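Local coordinates for protein alpha-glucosidase (Bacteroides thetaiotaomicron, PDB 5XFM) that hydrolyses beta-L-arabinopyranosides and alpha-galactosides as a bifunctional, calcium-binding member of glycoside hydrolase family 97, at residues A[157-162]-A[171-176]; A[193-198]-A[221-226]; A[436-441]-A[451-456]. The protein carries 1 engineered substitution. All coordinates share one frame; numbering follows the deposited sequence.

Contact 1: residues A[157-162]-A[171-176]. With CA (calcium ion), chain E.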
ATOM      1  N   CYS A 157     -10.919   7.336   1.597  1.00 16.32           N
ATOM      2  CA  CYS A 157     -11.631   6.795   0.446  1.00 16.92           C
ATOM      3  C   CYS A 157     -12.578   5.702   0.938  1.00 19.21           C
ATOM      4  O   CYS A 157     -12.210   4.870   1.778  1.00 19.45           O
ATOM      5  CB  CYS A 157     -10.662   6.252  -0.607  1.00 16.86           C
ATOM      6  SG  CYS A 157      -9.620   4.890  -0.037  1.00 20.19           S
ATOM      7  N   PRO A 158     -13.806   5.698   0.413  1.00 19.71           N
ATOM      8  CA  PRO A 158     -14.854   4.827   0.940  1.00 20.70           C
ATOM      9  C   PRO A 158     -14.708   3.386   0.490  1.00 24.24           C
ATOM     10  O   PRO A 158     -14.086   3.114  -0.537  1.00 18.06           O
ATOM     11  CB  PRO A 158     -16.118   5.437   0.353  1.00 15.62           C
ATOM     12  CG  PRO A 158     -15.653   5.923  -0.995  1.00 17.43           C
ATOM     13  CD  PRO A 158     -14.279   6.472  -0.751  1.00 15.02           C
ATOM     14  N   GLN A 159     -15.259   2.476   1.280  1.00 21.94           N
ATOM     15  CA  GLN A 159     -15.459   1.105   0.845  1.00 20.36           C
ATOM     16  C   GLN A 159     -16.718   1.043  -0.029  1.00 19.37           C
ATOM     17  O   GLN A 159     -17.746   1.622   0.319  1.00 25.59           O
ATOM     18  CB  GLN A 159     -15.567   0.169   2.055  1.00 13.86           C
ATOM     19  CG  GLN A 159     -16.004  -1.248   1.719  1.00 19.13           C
ATOM     20  CD  GLN A 159     -14.971  -2.020   0.923  1.00 21.36           C
ATOM     21  OE1 GLN A 159     -14.603  -1.629  -0.187  1.00 21.30           O
ATOM     22  NE2 GLN A 159     -14.522  -3.142   1.470  1.00 20.46           N
ATOM     23  N   SER A 160     -16.649   0.351  -1.162  1.00 18.68           N
ATOM     24  CA  SER A 160     -17.784   0.330  -2.089  1.00 17.98           C
ATOM     25  C   SER A 160     -18.854  -0.677  -1.673  1.00 22.26           C
ATOM     26  O   SER A 160     -18.680  -1.417  -0.707  1.00 18.04           O
ATOM     27  CB  SER A 160     -17.317   0.022  -3.520  1.00 20.67           C
ATOM     28  OG  SER A 160     -16.909  -1.335  -3.667  1.00 19.73           O
ATOM     29  N   ASP A 161     -19.973  -0.682  -2.392  1.00 17.07           N
ATOM     30  CA  ASP A 161     -20.926  -1.778  -2.296  1.00 18.21           C
ATOM     31  C   ASP A 161     -20.225  -3.043  -2.764  1.00 22.96           C
ATOM     32  O   ASP A 161     -19.161  -2.977  -3.386  1.00 16.97           O
ATOM     33  CB  ASP A 161     -22.180  -1.535  -3.145  1.00 26.27           C
ATOM     34  CG  ASP A 161     -22.955  -0.303  -2.720  1.00 29.29           C
ATOM     35  OD1 ASP A 161     -23.188  -0.134  -1.505  1.00 28.42           O
ATOM     36  OD2 ASP A 161     -23.335   0.491  -3.610  1.00 36.37           O
ATOM     37  N   ALA A 162     -20.801  -4.192  -2.433  1.00 19.32           N
ATOM     38  CA  ALA A 162     -20.277  -5.459  -2.906  1.00 23.43           C
ATOM     39  C   ALA A 162     -20.907  -5.806  -4.248  1.00 16.56           C
ATOM     40  O   ALA A 162     -22.079  -5.511  -4.474  1.00 20.55           O
ATOM     41  CB  ALA A 162     -20.531  -6.563  -1.886  1.00 18.79           C
ATOM     42  N   PRO A 171     -15.838  -5.285  -3.969  1.00 17.30           N
ATOM     43  CA  PRO A 171     -14.810  -4.262  -3.711  1.00 19.58           C
ATOM     44  C   PRO A 171     -13.432  -4.594  -4.268  1.00 17.95           C
ATOM     45  O   PRO A 171     -13.063  -5.771  -4.338  1.00 16.42           O
ATOM     46  CB  PRO A 171     -14.753  -4.197  -2.175  1.00 16.80           C
ATOM     47  CG  PRO A 171     -16.033  -4.862  -1.701  1.00 17.30           C
ATOM     48  CD  PRO A 171     -16.280  -5.929  -2.721  1.00 19.89           C
ATOM     49  N   SER A 172     -12.677  -3.562  -4.641  1.00 12.48           N
ATOM     50  CA  SER A 172     -11.338  -3.756  -5.199  1.00 15.49           C
ATOM     51  C   SER A 172     -10.388  -2.637  -4.779  1.00 18.02           C
ATOM     52  O   SER A 172      -9.336  -2.441  -5.389  1.00 14.44           O
ATOM     53  CB  SER A 172     -11.403  -3.850  -6.732  1.00 22.74           C
ATOM     54  OG  SER A 172     -12.196  -2.807  -7.286  1.00 22.97           O
ATOM     55  N   TYR A 173     -10.767  -1.915  -3.725  1.00 21.25           N
ATOM     56  CA  TYR A 173      -9.948  -0.846  -3.164  1.00 14.83           C
ATOM     57  C   TYR A 173      -9.580   0.165  -4.236  1.00 15.60           C
ATOM     58  O   TYR A 173      -8.430   0.592  -4.356  1.00 18.22           O
ATOM     59  CB  TYR A 173      -8.698  -1.437  -2.490  1.00 17.60           C
ATOM     60  CG  TYR A 173      -9.000  -2.046  -1.142  1.00 16.60           C
ATOM     61  CD1 TYR A 173      -9.954  -3.051  -1.017  1.00 16.37           C
ATOM     62  CD2 TYR A 173      -8.333  -1.627   0.006  1.00 19.47           C
ATOM     63  CE1 TYR A 173     -10.244  -3.613   0.204  1.00 13.39           C
ATOM     64  CE2 TYR A 173      -8.614  -2.192   1.242  1.00 15.61           C
ATOM     65  CZ  TYR A 173      -9.573  -3.185   1.331  1.00 15.17           C
ATOM     66  OH  TYR A 173      -9.869  -3.756   2.546  1.00 12.57           O
ATOM     67  N   GLU A 174     -10.575   0.534  -5.032  1.00 20.55           N
ATOM     68  CA  GLU A 174     -10.369   1.466  -6.128  1.00 17.96           C
ATOM     69  C   GLU A 174     -11.339   2.642  -6.042  1.00 17.44           C
ATOM     70  O   GLU A 174     -12.155   2.849  -6.929  1.00 13.48           O
ATOM     71  CB  GLU A 174     -10.503   0.735  -7.474  1.00 16.56           C
ATOM     72  CG  GLU A 174      -9.218   0.023  -7.901  1.00 16.11           C
ATOM     73  CD  GLU A 174      -9.431  -1.057  -8.961  1.00 20.39           C
ATOM     74  OE1 GLU A 174     -10.589  -1.411  -9.253  1.00 24.64           O
ATOM     75  OE2 GLU A 174      -8.428  -1.526  -9.537  1.00 21.46           O
ATOM     76  N   GLU A 175     -11.235   3.424  -4.970  1.00 22.94           N
ATOM     77  CA  GLU A 175     -12.151   4.541  -4.772  1.00 17.59           C
ATOM     78  C   GLU A 175     -11.408   5.859  -4.571  1.00 14.66           C
ATOM     79  O   GLU A 175     -10.191   5.884  -4.385  1.00 18.61           O
ATOM     80  CB  GLU A 175     -13.077   4.263  -3.586  1.00 17.49           C
ATOM     81  CG  GLU A 175     -13.813   2.927  -3.694  1.00 19.46           C
ATOM     82  CD  GLU A 175     -14.795   2.861  -4.852  1.00 23.84           C
ATOM     83  OE1 GLU A 175     -15.401   3.899  -5.197  1.00 20.74           O
ATOM     84  OE2 GLU A 175     -14.949   1.760  -5.431  1.00 23.63           O
ATOM     85  N   GLU A 176     -12.152   6.956  -4.618  1.00 20.53           N
ATOM     86  CA  GLU A 176     -11.550   8.280  -4.600  1.00 17.86           C
ATOM     87  C   GLU A 176     -11.547   8.877  -3.205  1.00 17.42           C
ATOM     88  O   GLU A 176     -12.367   8.507  -2.364  1.00 15.84           O
ATOM     89  CB  GLU A 176     -12.291   9.213  -5.553  1.00 14.42           C
ATOM     90  CG  GLU A 176     -12.136   8.853  -7.008  1.00 18.84           C
ATOM     91  CD  GLU A 176     -12.945   9.754  -7.907  1.00 18.53           C
ATOM     92  OE1 GLU A 176     -12.417  10.811  -8.319  1.00 22.43           O
ATOM     93  OE2 GLU A 176     -14.109   9.416  -8.190  1.00 23.12           O
TER
HETATM   94 CA    CA E 701      -7.665  -2.826 -11.573  1.00 20.38          CA
HETATM   95  O   HOH W   1     -12.950  -0.764  -1.949  1.00 16.89           O
HETATM   96  O   HOH W   2     -10.064  -2.459 -12.187  1.00 24.69           O
HETATM   97  O   HOH W   3      -8.766  -4.865 -11.124  1.00 20.70           O
HETATM   98  O   HOH W   4      -8.961  -3.061 -14.096  1.00 19.68           O
HETATM   99  O   HOH W   5      -6.169  -4.252 -12.821  1.00 23.00           O

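Contact 2: residues A[193-198]-A[221-226]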
ATOM      1  N   TYR A 193     -14.857   3.172   5.404  1.00 23.98           N
ATOM      2  CA  TYR A 193     -13.660   3.494   4.631  1.00 17.66           C
ATOM      3  C   TYR A 193     -12.603   2.399   4.718  1.00 15.00           C
ATOM      4  O   TYR A 193     -12.460   1.746   5.752  1.00 22.52           O
ATOM      5  CB  TYR A 193     -13.077   4.818   5.123  1.00 15.99           C
ATOM      6  CG  TYR A 193     -14.133   5.877   5.315  1.00 21.03           C
ATOM      7  CD1 TYR A 193     -14.527   6.690   4.265  1.00 17.77           C
ATOM      8  CD2 TYR A 193     -14.757   6.043   6.545  1.00 24.46           C
ATOM      9  CE1 TYR A 193     -15.500   7.650   4.439  1.00 22.02           C
ATOM     10  CE2 TYR A 193     -15.734   6.999   6.726  1.00 23.00           C
ATOM     11  CZ  TYR A 193     -16.101   7.798   5.671  1.00 16.72           C
ATOM     12  OH  TYR A 193     -17.066   8.751   5.853  1.00 17.84           O
ATOM     13  N   THR A 194     -11.856   2.196   3.642  1.00 16.47           N
ATOM     14  CA  THR A 194     -10.802   1.189   3.673  1.00 19.72           C
ATOM     15  C   THR A 194      -9.475   1.789   4.127  1.00 15.86           C
ATOM     16  O   THR A 194      -9.206   2.974   3.901  1.00 13.26           O
ATOM     17  CB  THR A 194     -10.612   0.499   2.310  1.00 12.04           C
ATOM     18  OG1 THR A 194     -10.221   1.459   1.323  1.00 14.30           O
ATOM     19  CG2 THR A 194     -11.889  -0.205   1.902  1.00 15.10           C
ATOM     20  N   PHE A 195      -8.664   0.957   4.780  1.00 13.06           N
ATOM     21  CA  PHE A 195      -7.345   1.350   5.275  1.00 14.14           C
ATOM     22  C   PHE A 195      -6.400   1.662   4.125  1.00 14.43           C
ATOM     23  O   PHE A 195      -6.598   1.168   3.013  1.00 15.84           O
ATOM     24  CB  PHE A 195      -6.747   0.247   6.167  1.00 15.65           C
ATOM     25  CG  PHE A 195      -7.450   0.075   7.487  1.00 16.34           C
ATOM     26  CD1 PHE A 195      -7.678   1.164   8.318  1.00 16.89           C
ATOM     27  CD2 PHE A 195      -7.878  -1.179   7.899  1.00 17.65           C
ATOM     28  CE1 PHE A 195      -8.318   1.009   9.536  1.00 16.63           C
ATOM     29  CE2 PHE A 195      -8.523  -1.342   9.115  1.00 19.42           C
ATOM     30  CZ  PHE A 195      -8.743  -0.245   9.935  1.00 17.81           C
ATOM     31  N   PRO A 196      -5.384   2.508   4.376  1.00 14.35           N
ATOM     32  CA  PRO A 196      -5.199   3.252   5.629  1.00 13.89           C
ATOM     33  C   PRO A 196      -5.992   4.552   5.619  1.00 14.49           C
ATOM     34  O   PRO A 196      -6.484   4.976   4.567  1.00 13.08           O
ATOM     35  CB  PRO A 196      -3.690   3.504   5.662  1.00 17.06           C
ATOM     36  CG  PRO A 196      -3.323   3.630   4.207  1.00 11.49           C
ATOM     37  CD  PRO A 196      -4.208   2.630   3.494  1.00 10.87           C
ATOM     38  N   CYS A 197      -6.113   5.175   6.783  1.00 17.90           N
ATOM     39  CA  CYS A 197      -6.977   6.335   6.934  1.00 18.11           C
ATOM     40  C   CYS A 197      -6.244   7.491   7.604  1.00 18.17           C
ATOM     41  O   CYS A 197      -5.758   7.354   8.723  1.00 18.91           O
ATOM     42  CB  CYS A 197      -8.207   5.948   7.746  1.00 16.52           C
ATOM     43  SG  CYS A 197      -9.159   4.623   7.002  1.00 21.47           S
ATOM     44  N   LEU A 198      -6.186   8.631   6.921  1.00 21.01           N
ATOM     45  CA  LEU A 198      -5.416   9.773   7.404  1.00 19.51           C
ATOM     46  C   LEU A 198      -6.307  10.828   8.058  1.00 19.49           C
ATOM     47  O   LEU A 198      -7.349  11.201   7.532  1.00 20.16           O
ATOM     48  CB  LEU A 198      -4.611  10.403   6.258  1.00 11.88           C
ATOM     49  CG  LEU A 198      -3.701  11.574   6.657  1.00 16.01           C
ATOM     50  CD1 LEU A 198      -2.655  11.142   7.700  1.00 18.85           C
ATOM     51  CD2 LEU A 198      -3.020  12.182   5.453  1.00 13.59           C
ATOM     52  N   SER A 221      -9.874  -5.996   7.643  1.00 15.74           N
ATOM     53  CA  SER A 221     -10.843  -5.096   8.256  1.00 20.22           C
ATOM     54  C   SER A 221     -10.781  -3.702   7.644  1.00 17.33           C
ATOM     55  O   SER A 221      -9.897  -3.400   6.839  1.00 15.43           O
ATOM     56  CB  SER A 221     -10.630  -5.021   9.768  1.00 18.63           C
ATOM     57  OG  SER A 221     -11.082  -6.205  10.400  1.00 16.42           O
ATOM     58  N   ARG A 222     -11.725  -2.858   8.042  1.00 13.59           N
ATOM     59  CA  ARG A 222     -11.815  -1.495   7.528  1.00 16.66           C
ATOM     60  C   ARG A 222     -12.413  -0.594   8.608  1.00 19.31           C
ATOM     61  O   ARG A 222     -12.698  -1.061   9.714  1.00 20.33           O
ATOM     62  CB  ARG A 222     -12.675  -1.445   6.274  1.00 17.39           C
ATOM     63  CG  ARG A 222     -14.143  -1.586   6.582  1.00 17.11           C
ATOM     64  CD  ARG A 222     -14.990  -1.638   5.350  1.00 22.30           C
ATOM     65  NE  ARG A 222     -16.392  -1.738   5.720  1.00 19.45           N
ATOM     66  CZ  ARG A 222     -17.008  -2.882   5.968  1.00 20.13           C
ATOM     67  NH1 ARG A 222     -16.335  -4.018   5.890  1.00 25.54           N
ATOM     68  NH2 ARG A 222     -18.289  -2.887   6.309  1.00 23.55           N
ATOM     69  N   LEU A 223     -12.590   0.690   8.310  1.00 15.12           N
ATOM     70  CA  LEU A 223     -13.267   1.574   9.258  1.00 18.76           C
ATOM     71  C   LEU A 223     -14.741   1.744   8.900  1.00 16.97           C
ATOM     72  O   LEU A 223     -15.106   1.817   7.715  1.00 15.52           O
ATOM     73  CB  LEU A 223     -12.581   2.948   9.334  1.00 19.28           C
ATOM     74  CG  LEU A 223     -11.245   3.027  10.084  1.00 18.60           C
ATOM     75  CD1 LEU A 223     -10.805   4.473  10.297  1.00 14.36           C
ATOM     76  CD2 LEU A 223     -11.301   2.269  11.400  1.00 14.92           C
ATOM     77  N   SER A 224     -15.590   1.764   9.926  1.00 12.32           N
ATOM     78  CA  SER A 224     -17.015   2.032   9.740  1.00 13.56           C
ATOM     79  C   SER A 224     -17.255   3.498   9.396  1.00 18.99           C
ATOM     80  O   SER A 224     -16.329   4.305   9.347  1.00 18.39           O
ATOM     81  CB  SER A 224     -17.815   1.690  10.999  1.00 18.30           C
ATOM     82  OG  SER A 224     -17.486   2.560  12.073  1.00 16.65           O
ATOM     83  N   ASP A 225     -18.514   3.840   9.153  1.00 26.98           N
ATOM     84  CA  ASP A 225     -18.905   5.238   9.131  1.00 23.34           C
ATOM     85  C   ASP A 225     -18.727   5.797  10.547  1.00 27.10           C
ATOM     86  O   ASP A 225     -18.621   5.033  11.516  1.00 15.61           O
ATOM     87  CB  ASP A 225     -20.352   5.405   8.662  1.00 22.76           C
ATOM     88  CG  ASP A 225     -20.477   5.416   7.146  1.00 25.22           C
ATOM     89  OD1 ASP A 225     -21.115   4.496   6.593  1.00 24.44           O
ATOM     90  OD2 ASP A 225     -19.977   6.367   6.515  1.00 27.45           O
ATOM     91  N   VAL A 226     -18.654   7.120  10.657  1.00 23.63           N
ATOM     92  CA  VAL A 226     -18.563   7.764  11.955  1.00 20.97           C
ATOM     93  C   VAL A 226     -19.833   7.506  12.734  1.00 24.41           C
ATOM     94  O   VAL A 226     -20.905   7.328  12.154  1.00 20.75           O
ATOM     95  CB  VAL A 226     -18.368   9.285  11.860  1.00 22.05           C
ATOM     96  CG1 VAL A 226     -17.949   9.863  13.211  1.00 23.10           C
ATOM     97  CG2 VAL A 226     -17.354   9.602  10.853  1.00 29.52           C
TER
HETATM   98  O   HOH W   6     -18.560   8.793   8.102  1.00 20.66           O
HETATM   99  O   HOH W   7     -10.032  -1.749   4.554  1.00 12.93           O

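Contact 3: residues A[436-441]-A[451-456]. With CA (calcium ion), chain E.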
ATOM      1  N   THR A 436      -7.155  -6.370  -2.299  1.00 15.47           N
ATOM      2  CA  THR A 436      -7.201  -5.639  -1.054  1.00 15.38           C
ATOM      3  C   THR A 436      -5.848  -5.025  -0.735  1.00 21.32           C
ATOM      4  O   THR A 436      -4.836  -5.362  -1.363  1.00 17.68           O
ATOM      5  CB  THR A 436      -7.630  -6.542   0.094  1.00 14.79           C
ATOM      6  OG1 THR A 436      -7.897  -5.756   1.263  1.00 16.75           O
ATOM      7  CG2 THR A 436      -6.561  -7.598   0.392  1.00 15.10           C
ATOM      8  N   LEU A 437      -5.845  -4.131   0.251  1.00 12.96           N
ATOM      9  CA  LEU A 437      -4.629  -3.486   0.721  1.00 16.78           C
ATOM     10  C   LEU A 437      -3.661  -4.531   1.263  1.00 18.18           C
ATOM     11  O   LEU A 437      -4.087  -5.462   1.944  1.00 17.55           O
ATOM     12  CB  LEU A 437      -4.957  -2.463   1.814  1.00 15.77           C
ATOM     13  CG  LEU A 437      -3.810  -1.651   2.412  1.00 20.78           C
ATOM     14  CD1 LEU A 437      -3.466  -0.531   1.450  1.00 16.24           C
ATOM     15  CD2 LEU A 437      -4.142  -1.091   3.801  1.00 18.70           C
ATOM     16  N   PRO A 438      -2.359  -4.396   0.947  1.00 20.26           N
ATOM     17  CA  PRO A 438      -1.347  -5.279   1.536  1.00 18.76           C
ATOM     18  C   PRO A 438      -1.155  -4.934   3.007  1.00 19.35           C
ATOM     19  O   PRO A 438      -1.170  -3.758   3.371  1.00 20.02           O
ATOM     20  CB  PRO A 438      -0.090  -4.972   0.720  1.00 14.96           C
ATOM     21  CG  PRO A 438      -0.283  -3.555   0.289  1.00 18.73           C
ATOM     22  CD  PRO A 438      -1.756  -3.420   0.020  1.00 17.87           C
ATOM     23  N   ARG A 439      -1.016  -5.942   3.853  1.00 18.28           N
ATOM     24  CA  ARG A 439      -0.943  -5.680   5.282  1.00 21.85           C
ATOM     25  C   ARG A 439       0.364  -6.211   5.870  1.00 19.27           C
ATOM     26  O   ARG A 439       0.375  -7.215   6.586  1.00 20.59           O
ATOM     27  CB  ARG A 439      -2.167  -6.283   5.968  1.00 17.53           C
ATOM     28  CG  ARG A 439      -3.400  -5.374   5.893  1.00 19.86           C
ATOM     29  CD  ARG A 439      -4.638  -6.195   5.583  1.00 18.71           C
ATOM     30  NE  ARG A 439      -5.906  -5.475   5.714  1.00 14.29           N
ATOM     31  CZ  ARG A 439      -6.691  -5.141   4.692  1.00 14.73           C
ATOM     32  NH1 ARG A 439      -6.332  -5.432   3.450  1.00 14.63           N
ATOM     33  NH2 ARG A 439      -7.836  -4.511   4.912  1.00 14.95           N
ATOM     34  N   GLY A 440       1.468  -5.534   5.553  1.00 17.48           N
ATOM     35  CA  GLY A 440       2.777  -5.979   5.988  1.00 19.02           C
ATOM     36  C   GLY A 440       3.253  -7.157   5.153  1.00 19.12           C
ATOM     37  O   GLY A 440       4.108  -7.931   5.585  1.00 16.73           O
ATOM     38  N   TRP A 441       2.693  -7.300   3.954  1.00 14.02           N
ATOM     39  CA  TRP A 441       2.908  -8.507   3.162  1.00 19.08           C
ATOM     40  C   TRP A 441       4.331  -8.700   2.599  1.00 19.98           C
ATOM     41  O   TRP A 441       4.741  -9.842   2.375  1.00 17.39           O
ATOM     42  CB  TRP A 441       1.877  -8.554   2.023  1.00 18.94           C
ATOM     43  CG  TRP A 441       0.498  -8.928   2.518  1.00 17.58           C
ATOM     44  CD1 TRP A 441       0.106  -9.050   3.822  1.00 15.23           C
ATOM     45  CD2 TRP A 441      -0.644  -9.277   1.723  1.00 18.60           C
ATOM     46  NE1 TRP A 441      -1.210  -9.431   3.887  1.00 21.06           N
ATOM     47  CE2 TRP A 441      -1.696  -9.578   2.614  1.00 19.18           C
ATOM     48  CE3 TRP A 441      -0.883  -9.359   0.345  1.00 19.37           C
ATOM     49  CZ2 TRP A 441      -2.966  -9.954   2.174  1.00 14.54           C
ATOM     50  CZ3 TRP A 441      -2.145  -9.734  -0.091  1.00 15.58           C
ATOM     51  CH2 TRP A 441      -3.171 -10.025   0.820  1.00 16.69           C
ATOM     52  N   SER A 451       1.054  -4.737  -4.915  1.00 12.11           N
ATOM     53  CA  SER A 451      -0.401  -4.819  -5.006  1.00 18.78           C
ATOM     54  C   SER A 451      -0.981  -3.588  -5.697  1.00 17.49           C
ATOM     55  O   SER A 451      -0.367  -2.516  -5.704  1.00 13.26           O
ATOM     56  CB  SER A 451      -1.023  -4.940  -3.609  1.00 19.48           C
ATOM     57  OG  SER A 451      -0.750  -6.194  -3.016  1.00 23.66           O
ATOM     58  N   GLU A 452      -2.174  -3.727  -6.260  1.00 18.82           N
ATOM     59  CA  GLU A 452      -2.840  -2.572  -6.853  1.00 17.28           C
ATOM     60  C   GLU A 452      -3.504  -1.794  -5.706  1.00 15.47           C
ATOM     61  O   GLU A 452      -2.899  -0.880  -5.147  1.00 17.60           O
ATOM     62  CB  GLU A 452      -3.848  -3.003  -7.927  1.00 19.19           C
ATOM     63  CG  GLU A 452      -4.420  -1.864  -8.790  1.00 15.63           C
ATOM     64  CD  GLU A 452      -5.457  -2.369  -9.782  1.00 24.97           C
ATOM     65  OE1 GLU A 452      -6.129  -3.378  -9.470  1.00 20.87           O
ATOM     66  OE2 GLU A 452      -5.605  -1.768 -10.871  1.00 27.02           O
ATOM     67  N   ALA A 453      -4.716  -2.194  -5.330  1.00 14.43           N
ATOM     68  CA  ALA A 453      -5.454  -1.584  -4.217  1.00 18.17           C
ATOM     69  C   ALA A 453      -5.435  -0.058  -4.270  1.00 16.34           C
ATOM     70  O   ALA A 453      -5.271   0.606  -3.249  1.00 18.63           O
ATOM     71  CB  ALA A 453      -4.895  -2.066  -2.885  1.00 18.10           C
ATOM     72  N   VAL A 454      -5.633   0.482  -5.466  1.00 15.88           N
ATOM     73  CA  VAL A 454      -5.620   1.919  -5.693  1.00 13.76           C
ATOM     74  C   VAL A 454      -6.193   2.174  -7.077  1.00 23.48           C
ATOM     75  O   VAL A 454      -6.226   1.269  -7.921  1.00 17.68           O
ATOM     76  CB  VAL A 454      -4.183   2.510  -5.600  1.00 12.95           C
ATOM     77  CG1 VAL A 454      -3.333   2.046  -6.772  1.00 16.64           C
ATOM     78  CG2 VAL A 454      -4.205   4.025  -5.548  1.00 13.45           C
ATOM     79  N   LEU A 455      -6.666   3.395  -7.299  1.00 18.36           N
ATOM     80  CA  LEU A 455      -7.036   3.833  -8.628  1.00 17.26           C
ATOM     81  C   LEU A 455      -5.749   4.010  -9.430  1.00 19.62           C
ATOM     82  O   LEU A 455      -5.085   5.044  -9.350  1.00 17.23           O
ATOM     83  CB  LEU A 455      -7.855   5.124  -8.554  1.00 16.68           C
ATOM     84  CG  LEU A 455      -9.300   4.839  -8.141  1.00 17.29           C
ATOM     85  CD1 LEU A 455     -10.018   6.080  -7.687  1.00 12.72           C
ATOM     86  CD2 LEU A 455     -10.032   4.206  -9.317  1.00 17.69           C
ATOM     87  N   ALA A 456      -5.391   2.980 -10.188  1.00 18.98           N
ATOM     88  CA  ALA A 456      -4.129   2.978 -10.921  1.00 24.94           C
ATOM     89  C   ALA A 456      -4.214   3.794 -12.209  1.00 21.67           C
ATOM     90  O   ALA A 456      -5.263   4.343 -12.551  1.00 17.48           O
ATOM     91  CB  ALA A 456      -3.697   1.548 -11.229  1.00 21.92           C
TER
HETATM   92 CA    CA E 701      -7.665  -2.826 -11.573  1.00 20.38          CA
HETATM   93  O   HOH W   3      -8.766  -4.865 -11.124  1.00 20.70           O
HETATM   94  O   HOH W   2     -10.064  -2.459 -12.187  1.00 24.69           O
HETATM   95  O   HOH W   4      -8.961  -3.061 -14.096  1.00 19.68           O
HETATM   96  O   HOH W   5      -6.169  -4.252 -12.821  1.00 23.00           O

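Contact 1: residues A[157-162]-A[171-176]
Glu175 sets CG anti to its own carbonyl carbon (chi1 -53°), which places CG against Pro158 O, and the bend at chi2 swings CD toward Ser160; Gln159 has CG anti to its backbone N (chi1 170°), and its bend at chi2 turns CD back to Pro171. Glu175 CG rests 3.2 Å from the backbone O of Pro158, and the two side chains, which meet at Pro158 CD and Glu175 CB, cross at about a right angle. Farther along, Glu175 OE2 comes 3.5 Å from Ser160 CB, while the polar mates of this carboxylate lie elsewhere: Lys170 forms a salt bridge with OE2, and the Tyr189 hydroxyl bonds OE1. The Gln159 amide lies against the ring of Pro171, which follows a cis peptide bond, with OE1 3.3 Å from Pro171 CB. Both segments belong to the long connection between the antiparallel strands 153-156 and 178-182, at one margin of a sheet in the N-terminal domain of this family 97 enzyme. No direct hydrogen bond joins them. Instead a water donates to Gln159 OE1 at 2.6 Å and accepts a weak bond from Tyr173 N. Nearer the strands, Cys157 CB packs 3.3 Å from Glu176 O, which also receives a CA-H...O contact from Cys157. The residue after Tyr173, Glu174, binds the calcium ion through OE2 at 2.5 Å. Glu174 OE1 is met from above the carboxylate plane by the Ser172 hydroxyl, OG to OE1 2.9 Å, and also accepts a hydrogen bond from one of the calcium-bound waters.

Contact 2: residues A[193-198]-A[221-226]
Tyr193 and Leu223 form a single antiparallel bridge, a hydrogen-bonded pair in which Tyr193 N reaches Leu223 O at 2.7 Å and Leu223 N reaches Tyr193 O at 2.8 Å. The bridge links two antiparallel sheets of the N-terminal domain, which belongs by sequence to the galactose mutarotase clan: 193-198 runs into strand 197-200 of one sheet, and 221-226 holds strand 222-223 of the other. Leu223 projects toward 193-198 and is met by two side chains, its CG 3.6 Å from Phe195 CE1 and its CD1 3.7 Å from Cys197 SG. The Phe195 ring crosses the leucine at about a right angle, with Leu223 N above one face, offset toward the rim. Phe195 CD2 comes 3.2 Å from Ser221 O. An alanine in place of Phe195 would probably leave a gap beside Ser221 O and Leu223, with Leu223 CG and CD2 losing their aromatic partner. Ser221 O is also held by a water that accepts from Phe195 N, and by NH2 of Arg439, from the barrel domain. Tyr193 OH approaches Asp225 OD2 only to 3.8 Å, and OD2 is hydrogen-bonded to Ser187 OG. A second water lies in the plane of the Tyr193 ring at its edge, 2.7 Å from Tyr193 OH, and accepts a hydrogen bond from Val226 N at 3.1 Å.

Contact 3: residues A[436-441]-A[451-456]
Thr436 OG1, on the residue whose carbonyl O meets Ala453, is gripped by two groups: Arg439 NH1 donates to it at 2.7 Å (N-H...O 146°), and Asp408 OD1 bonds it from outside the two segments. The same NH1 makes a second, weak bond to Leu437 O and thereby ties the guanidinium to the loop that carries it, while NE of Arg439 forms a salt bridge with Glu211. Across the contact there is no hydrogen bond, and the fit is small, made of van der Waals contacts of Ala453 and Ser451 with the loop backbone and the proline ring. Ala453 CB points at the backbone of the loop and lies 3.6 Å from Thr436 O. Beside it the Pro438 ring lies against Ser451, with CD 4.0 Å from Ser451 CB. Ser451 OG lies near Pro438 CB but finds its polar partner in the Tyr448 hydroxyl. Between Ser451 and Ala453, the side chain of Glu452 leaves in another direction: CG is anti to the backbone N (chi1 -169°), and the extended chain ends in a carboxylate that binds the calcium ion through both oxygens, OE1 at 2.7 Å and OE2 at 2.4 Å. OE1 also accepts a hydrogen bond from Gly434 N, a further hold on the rotation of the group. Arg439 N stands 3.3 Å above one face of the Trp441 ring, offset toward the rim. In the TIM-barrel-like domain, 436-441 follows strand 429-432 and reaches helix 441-444, with Gly440 as its N-cap; 451-456 starts on the last residue of the neighbouring parallel strand 448-451 and leads toward helix 458-462.

How the contacts relate
Contacts 1, 2 and 3 come in series along the chain, and their centres are close: 11 Å between contacts 1 and 2, 12 Å between 1 and 3, and 14 Å between 2 and 3. The first two share the N-terminal domain, where strands 153-156 and 197-200 are neighbours in one sheet and Cys157 meets Thr194. Contact 3 belongs to the parallel-stranded barrel domain. The calcium ion spans this boundary, binding Glu174 of contact 1 together with Glu452 and Glu458 of the barrel region. Arg439 spans it too, reaching both Tyr173 and Ser221. The three contacts thus lie at the junction where the N-terminal domain meets the C-terminal ends of barrel strands.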